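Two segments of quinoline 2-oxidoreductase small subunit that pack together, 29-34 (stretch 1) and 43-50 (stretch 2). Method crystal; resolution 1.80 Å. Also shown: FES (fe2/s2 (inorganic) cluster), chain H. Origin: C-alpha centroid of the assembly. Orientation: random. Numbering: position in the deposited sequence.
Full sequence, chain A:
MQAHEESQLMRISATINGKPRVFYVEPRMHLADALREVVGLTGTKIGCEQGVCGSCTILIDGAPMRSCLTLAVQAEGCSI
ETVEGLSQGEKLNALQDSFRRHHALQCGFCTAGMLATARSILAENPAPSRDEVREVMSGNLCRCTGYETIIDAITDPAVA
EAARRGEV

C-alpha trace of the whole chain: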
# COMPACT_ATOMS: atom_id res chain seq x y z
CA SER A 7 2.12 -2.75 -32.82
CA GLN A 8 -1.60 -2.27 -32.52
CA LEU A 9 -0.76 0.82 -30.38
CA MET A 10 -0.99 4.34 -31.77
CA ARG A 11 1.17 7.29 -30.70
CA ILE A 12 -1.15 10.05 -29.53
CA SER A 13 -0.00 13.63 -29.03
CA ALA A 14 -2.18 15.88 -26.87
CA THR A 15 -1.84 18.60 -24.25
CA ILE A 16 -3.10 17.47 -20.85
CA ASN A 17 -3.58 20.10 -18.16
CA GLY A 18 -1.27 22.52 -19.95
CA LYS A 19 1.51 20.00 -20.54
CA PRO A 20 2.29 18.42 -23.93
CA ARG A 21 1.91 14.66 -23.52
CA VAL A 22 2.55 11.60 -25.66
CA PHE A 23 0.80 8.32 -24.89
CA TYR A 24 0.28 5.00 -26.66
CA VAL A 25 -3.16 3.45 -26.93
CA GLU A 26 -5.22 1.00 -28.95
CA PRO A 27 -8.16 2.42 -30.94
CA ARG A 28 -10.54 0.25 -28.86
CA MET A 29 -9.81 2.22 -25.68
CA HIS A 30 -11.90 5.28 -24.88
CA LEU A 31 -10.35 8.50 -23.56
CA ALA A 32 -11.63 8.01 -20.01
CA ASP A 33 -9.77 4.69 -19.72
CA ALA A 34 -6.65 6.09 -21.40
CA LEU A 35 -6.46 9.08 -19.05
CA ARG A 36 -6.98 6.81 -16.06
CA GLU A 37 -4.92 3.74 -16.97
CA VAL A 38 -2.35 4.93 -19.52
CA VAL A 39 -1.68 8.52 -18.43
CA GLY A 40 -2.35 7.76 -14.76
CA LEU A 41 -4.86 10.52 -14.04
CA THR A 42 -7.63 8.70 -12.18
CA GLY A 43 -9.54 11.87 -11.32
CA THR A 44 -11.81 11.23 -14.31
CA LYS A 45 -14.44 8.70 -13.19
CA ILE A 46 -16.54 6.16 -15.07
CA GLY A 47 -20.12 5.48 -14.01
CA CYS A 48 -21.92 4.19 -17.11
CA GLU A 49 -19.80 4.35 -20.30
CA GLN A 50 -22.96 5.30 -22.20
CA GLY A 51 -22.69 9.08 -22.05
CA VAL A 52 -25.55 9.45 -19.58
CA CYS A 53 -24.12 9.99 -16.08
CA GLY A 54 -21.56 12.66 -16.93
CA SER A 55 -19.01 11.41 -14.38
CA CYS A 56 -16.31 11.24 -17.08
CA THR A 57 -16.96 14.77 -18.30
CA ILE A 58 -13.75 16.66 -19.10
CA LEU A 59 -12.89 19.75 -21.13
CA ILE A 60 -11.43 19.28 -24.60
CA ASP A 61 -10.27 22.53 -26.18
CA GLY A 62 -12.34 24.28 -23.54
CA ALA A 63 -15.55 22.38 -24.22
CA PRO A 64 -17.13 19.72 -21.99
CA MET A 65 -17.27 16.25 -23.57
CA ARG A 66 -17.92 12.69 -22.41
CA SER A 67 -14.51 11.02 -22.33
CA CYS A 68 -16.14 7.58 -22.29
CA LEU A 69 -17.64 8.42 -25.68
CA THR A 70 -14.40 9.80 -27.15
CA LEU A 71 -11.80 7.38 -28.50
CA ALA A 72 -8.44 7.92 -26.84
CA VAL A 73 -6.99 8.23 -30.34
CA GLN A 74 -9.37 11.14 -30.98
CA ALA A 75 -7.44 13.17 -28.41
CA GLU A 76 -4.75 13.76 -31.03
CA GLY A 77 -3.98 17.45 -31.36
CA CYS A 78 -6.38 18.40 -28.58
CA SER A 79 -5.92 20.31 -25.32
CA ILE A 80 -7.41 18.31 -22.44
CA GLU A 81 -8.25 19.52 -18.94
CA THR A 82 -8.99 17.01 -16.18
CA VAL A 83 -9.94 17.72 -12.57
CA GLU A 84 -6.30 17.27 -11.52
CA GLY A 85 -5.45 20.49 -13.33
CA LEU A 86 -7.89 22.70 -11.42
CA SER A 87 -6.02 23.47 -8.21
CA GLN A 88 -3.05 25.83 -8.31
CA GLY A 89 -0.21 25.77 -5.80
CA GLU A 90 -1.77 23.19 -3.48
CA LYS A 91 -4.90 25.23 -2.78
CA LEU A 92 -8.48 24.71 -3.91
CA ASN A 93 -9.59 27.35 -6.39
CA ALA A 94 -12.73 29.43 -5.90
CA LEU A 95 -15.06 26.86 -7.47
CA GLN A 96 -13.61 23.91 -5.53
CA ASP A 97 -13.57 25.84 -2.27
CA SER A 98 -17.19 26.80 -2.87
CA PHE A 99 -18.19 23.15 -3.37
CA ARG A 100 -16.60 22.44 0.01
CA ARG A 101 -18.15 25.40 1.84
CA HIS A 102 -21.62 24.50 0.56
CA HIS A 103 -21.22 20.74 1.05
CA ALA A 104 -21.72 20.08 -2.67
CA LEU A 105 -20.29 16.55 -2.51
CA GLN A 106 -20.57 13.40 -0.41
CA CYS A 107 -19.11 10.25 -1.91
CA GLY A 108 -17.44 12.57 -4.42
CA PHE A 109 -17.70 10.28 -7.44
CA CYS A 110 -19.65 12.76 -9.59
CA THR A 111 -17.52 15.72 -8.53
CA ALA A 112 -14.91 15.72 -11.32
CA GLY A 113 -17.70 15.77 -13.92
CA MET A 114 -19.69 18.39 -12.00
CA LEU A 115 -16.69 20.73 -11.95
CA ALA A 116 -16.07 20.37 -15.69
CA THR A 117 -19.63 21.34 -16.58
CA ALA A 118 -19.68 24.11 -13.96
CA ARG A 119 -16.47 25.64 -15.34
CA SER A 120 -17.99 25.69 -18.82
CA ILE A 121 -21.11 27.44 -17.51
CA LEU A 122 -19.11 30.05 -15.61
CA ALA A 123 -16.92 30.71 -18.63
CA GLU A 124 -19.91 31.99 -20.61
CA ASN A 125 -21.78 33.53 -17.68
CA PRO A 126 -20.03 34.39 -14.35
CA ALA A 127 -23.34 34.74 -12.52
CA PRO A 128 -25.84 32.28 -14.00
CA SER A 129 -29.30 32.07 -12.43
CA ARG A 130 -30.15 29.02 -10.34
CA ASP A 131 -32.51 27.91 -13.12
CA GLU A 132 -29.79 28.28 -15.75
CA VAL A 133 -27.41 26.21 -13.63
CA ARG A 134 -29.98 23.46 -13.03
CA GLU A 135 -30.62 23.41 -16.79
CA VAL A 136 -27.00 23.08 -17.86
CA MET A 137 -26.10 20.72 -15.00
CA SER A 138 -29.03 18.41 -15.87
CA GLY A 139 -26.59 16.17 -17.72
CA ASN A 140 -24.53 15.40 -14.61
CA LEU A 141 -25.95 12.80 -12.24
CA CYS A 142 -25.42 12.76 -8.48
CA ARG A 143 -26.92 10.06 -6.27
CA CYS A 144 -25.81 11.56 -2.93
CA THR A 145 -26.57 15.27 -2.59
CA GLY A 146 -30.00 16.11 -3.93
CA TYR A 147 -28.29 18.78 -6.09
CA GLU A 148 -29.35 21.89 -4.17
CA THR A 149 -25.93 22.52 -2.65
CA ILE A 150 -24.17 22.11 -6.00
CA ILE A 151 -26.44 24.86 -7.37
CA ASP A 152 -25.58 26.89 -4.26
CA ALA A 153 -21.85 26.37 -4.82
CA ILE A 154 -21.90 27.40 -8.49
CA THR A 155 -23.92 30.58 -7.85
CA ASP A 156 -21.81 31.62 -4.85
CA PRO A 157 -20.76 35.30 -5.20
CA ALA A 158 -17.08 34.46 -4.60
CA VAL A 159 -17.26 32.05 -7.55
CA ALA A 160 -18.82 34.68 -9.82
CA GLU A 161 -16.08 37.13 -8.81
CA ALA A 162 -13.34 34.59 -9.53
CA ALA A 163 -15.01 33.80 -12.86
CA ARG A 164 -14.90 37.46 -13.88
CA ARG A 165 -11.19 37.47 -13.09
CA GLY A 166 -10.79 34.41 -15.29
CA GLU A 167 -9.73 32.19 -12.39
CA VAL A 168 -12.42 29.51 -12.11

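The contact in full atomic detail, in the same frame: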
# COMPACT_ATOMS: atom_id res chain seq x y z
N MET A 29 -9.74 1.64 -27.02
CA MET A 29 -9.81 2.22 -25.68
C MET A 29 -10.37 3.64 -25.72
O MET A 29 -9.91 4.47 -26.51
CB MET A 29 -8.40 2.24 -25.05
CG MET A 29 -8.35 2.84 -23.65
SD MET A 29 -6.72 2.79 -22.88
CE MET A 29 -6.77 1.20 -22.08
N HIS A 30 -11.38 3.92 -24.88
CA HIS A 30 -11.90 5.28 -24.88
C HIS A 30 -10.99 6.20 -24.07
O HIS A 30 -10.11 5.73 -23.34
CB HIS A 30 -13.36 5.35 -24.39
CG HIS A 30 -13.65 4.63 -23.10
ND1 HIS A 30 -12.98 4.90 -21.93
CD2 HIS A 30 -14.60 3.72 -22.79
CE1 HIS A 30 -13.51 4.20 -20.94
NE2 HIS A 30 -14.50 3.48 -21.44
N LEU A 31 -11.17 7.50 -24.23
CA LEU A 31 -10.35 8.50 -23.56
C LEU A 31 -10.36 8.42 -22.04
O LEU A 31 -9.33 8.62 -21.40
CB LEU A 31 -10.77 9.90 -24.03
CG LEU A 31 -9.93 11.08 -23.52
CD1 LEU A 31 -8.46 10.82 -23.79
CD2 LEU A 31 -10.39 12.35 -24.21
N ALA A 32 -11.53 8.12 -21.46
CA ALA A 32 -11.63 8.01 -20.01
C ALA A 32 -10.65 6.95 -19.51
O ALA A 32 -9.87 7.21 -18.60
CB ALA A 32 -13.07 7.65 -19.61
N ASP A 33 -10.69 5.76 -20.11
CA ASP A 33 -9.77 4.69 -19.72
C ASP A 33 -8.30 5.06 -19.97
O ASP A 33 -7.43 4.74 -19.17
CB ASP A 33 -10.10 3.39 -20.47
CG ASP A 33 -11.21 2.58 -19.81
OD1 ASP A 33 -11.62 1.55 -20.39
OD2 ASP A 33 -11.67 2.95 -18.71
N ALA A 34 -8.02 5.72 -21.09
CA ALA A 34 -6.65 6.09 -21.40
C ALA A 34 -6.10 7.07 -20.37
O ALA A 34 -4.98 6.91 -19.88
CB ALA A 34 -6.55 6.69 -22.81
N GLY A 43 -8.52 10.94 -11.76
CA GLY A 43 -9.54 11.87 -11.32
C GLY A 43 -10.82 11.74 -12.13
O GLY A 43 -11.92 11.95 -11.63
N THR A 44 -10.67 11.41 -13.41
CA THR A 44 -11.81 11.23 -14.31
C THR A 44 -12.44 9.89 -13.94
O THR A 44 -11.77 8.86 -13.95
CB THR A 44 -11.35 11.23 -15.79
OG1 THR A 44 -10.75 12.50 -16.10
CG2 THR A 44 -12.53 11.00 -16.72
N LYS A 45 -13.73 9.91 -13.61
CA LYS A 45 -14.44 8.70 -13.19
C LYS A 45 -15.39 8.14 -14.24
O LYS A 45 -15.88 8.88 -15.10
CB LYS A 45 -15.23 8.96 -11.90
CG LYS A 45 -14.45 9.59 -10.75
CD LYS A 45 -13.21 8.79 -10.36
CE LYS A 45 -12.54 9.39 -9.13
NZ LYS A 45 -11.19 8.82 -8.88
N ILE A 46 -15.66 6.85 -14.14
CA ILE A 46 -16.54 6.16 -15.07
C ILE A 46 -17.73 5.57 -14.31
O ILE A 46 -17.55 4.74 -13.42
CB ILE A 46 -15.80 5.01 -15.78
CG1 ILE A 46 -14.60 5.57 -16.55
CG2 ILE A 46 -16.75 4.29 -16.72
CD1 ILE A 46 -13.72 4.50 -17.16
N GLY A 47 -18.94 5.99 -14.67
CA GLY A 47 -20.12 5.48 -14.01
C GLY A 47 -21.13 4.77 -14.89
O GLY A 47 -22.06 4.14 -14.37
N CYS A 48 -20.97 4.85 -16.21
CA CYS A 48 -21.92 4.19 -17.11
C CYS A 48 -21.35 3.81 -18.48
O CYS A 48 -21.80 2.83 -19.08
CB CYS A 48 -23.15 5.08 -17.33
SG CYS A 48 -22.87 6.51 -18.43
N GLU A 49 -20.40 4.59 -18.98
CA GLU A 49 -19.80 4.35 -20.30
C GLU A 49 -20.82 4.39 -21.43
O GLU A 49 -20.64 3.77 -22.49
CB GLU A 49 -19.05 3.00 -20.30
CG GLU A 49 -17.75 3.05 -19.49
CD GLU A 49 -17.06 1.70 -19.33
OE1 GLU A 49 -15.89 1.58 -19.76
OE2 GLU A 49 -17.67 0.78 -18.76
N GLN A 50 -21.90 5.14 -21.22
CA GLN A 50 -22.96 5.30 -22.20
C GLN A 50 -23.28 6.77 -22.47
O GLN A 50 -24.22 7.09 -23.19
CB GLN A 50 -24.24 4.59 -21.73
CG GLN A 50 -24.21 3.08 -21.89
CD GLN A 50 -24.28 2.66 -23.35
OE1 GLN A 50 -25.28 2.91 -24.03
NE2 GLN A 50 -23.23 2.01 -23.83
FE1 FES H . -21.14 8.02 -17.68
FE2 FES H . -19.17 8.78 -19.40
S1 FES H . -21.12 9.67 -19.30
S2 FES H . -19.07 7.21 -17.73

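A histidine that caps a helix still has a second ring nitrogen to spend, and the small subunit of quinoline 2-oxidoreductase illustrates how one rotamer can serve both ends of the ring. His30 stands at the N-cap position, immediately before the helix that starts at Leu31. Its chi1 of 50° (p) and chi2 of 57° fold the imidazole back over the first turn, where His30 ND1 accepts a hydrogen bond from Asp33 N at 3.0 Å. The backbone closes the same turn through Ala34 N and His30 O, 3.1 Å apart. Because ND1 acts as acceptor, it carries no proton in this arrangement, and NE2 is the nitrogen that donates.

That donation joins the two stretches. His30 NE2 lies 2.9 Å from Glu49 OE1, with a nearly straight N-H...O angle of 170°, and the carboxylate oxygen sits near the ring plane, where the N-H bond points. Glu49 reaches this position from a backbone with positive phi (60/27); its chi1 is m and its chi2 t, so the chain is extended beyond CB and carries the carboxylate to the imidazole edge.

Between the helix start and the irregular second stretch the packing is modest, burying 207 Å² in all. The backbones stay well apart, Ala32 CA and Thr44 CA being 6.5 Å from each other, and side chains bridge the gap. Ile46 makes the largest contribution, with 48 Å² covered. Its CA-to-CB bond points toward the helix, and the m, t rotamer carries CD1 up to two neighbours that lie on the same side of it: Ile46 CD1 is 3.8 Å from His30 CE1, at the ring edge, and 3.0 Å from Asp33 OD2, a close approach of a methyl to a carboxylate oxygen. Lower on the same side chain, Ile46 CG1 meets Ala32 CB at 4.0 Å, an apolar contact, while Thr44 CG2 lies 4.5 Å from Ala32 CB. Lys45, between them in sequence, points away.

Asp33 starts sideways, but its m rotamer brings the carboxylate nearer the second stretch. There Asp33 OD1 and Glu49 OE1, two like-charged groups, come within 4.3 Å; both oxygens also have hydrogen-bond partners elsewhere in the structure.

The second stretch is tied as well to the iron-sulfur cluster. Cys48, with chi1 p, places SG 2.4 Å from FES FE1, and Cys48 SG also accepts a hydrogen bond from Gln50 N at 3.3 Å. Ligand and histidine partner are thus adjacent residues: Cys48 holds iron, while Glu49 reaches the helix cap.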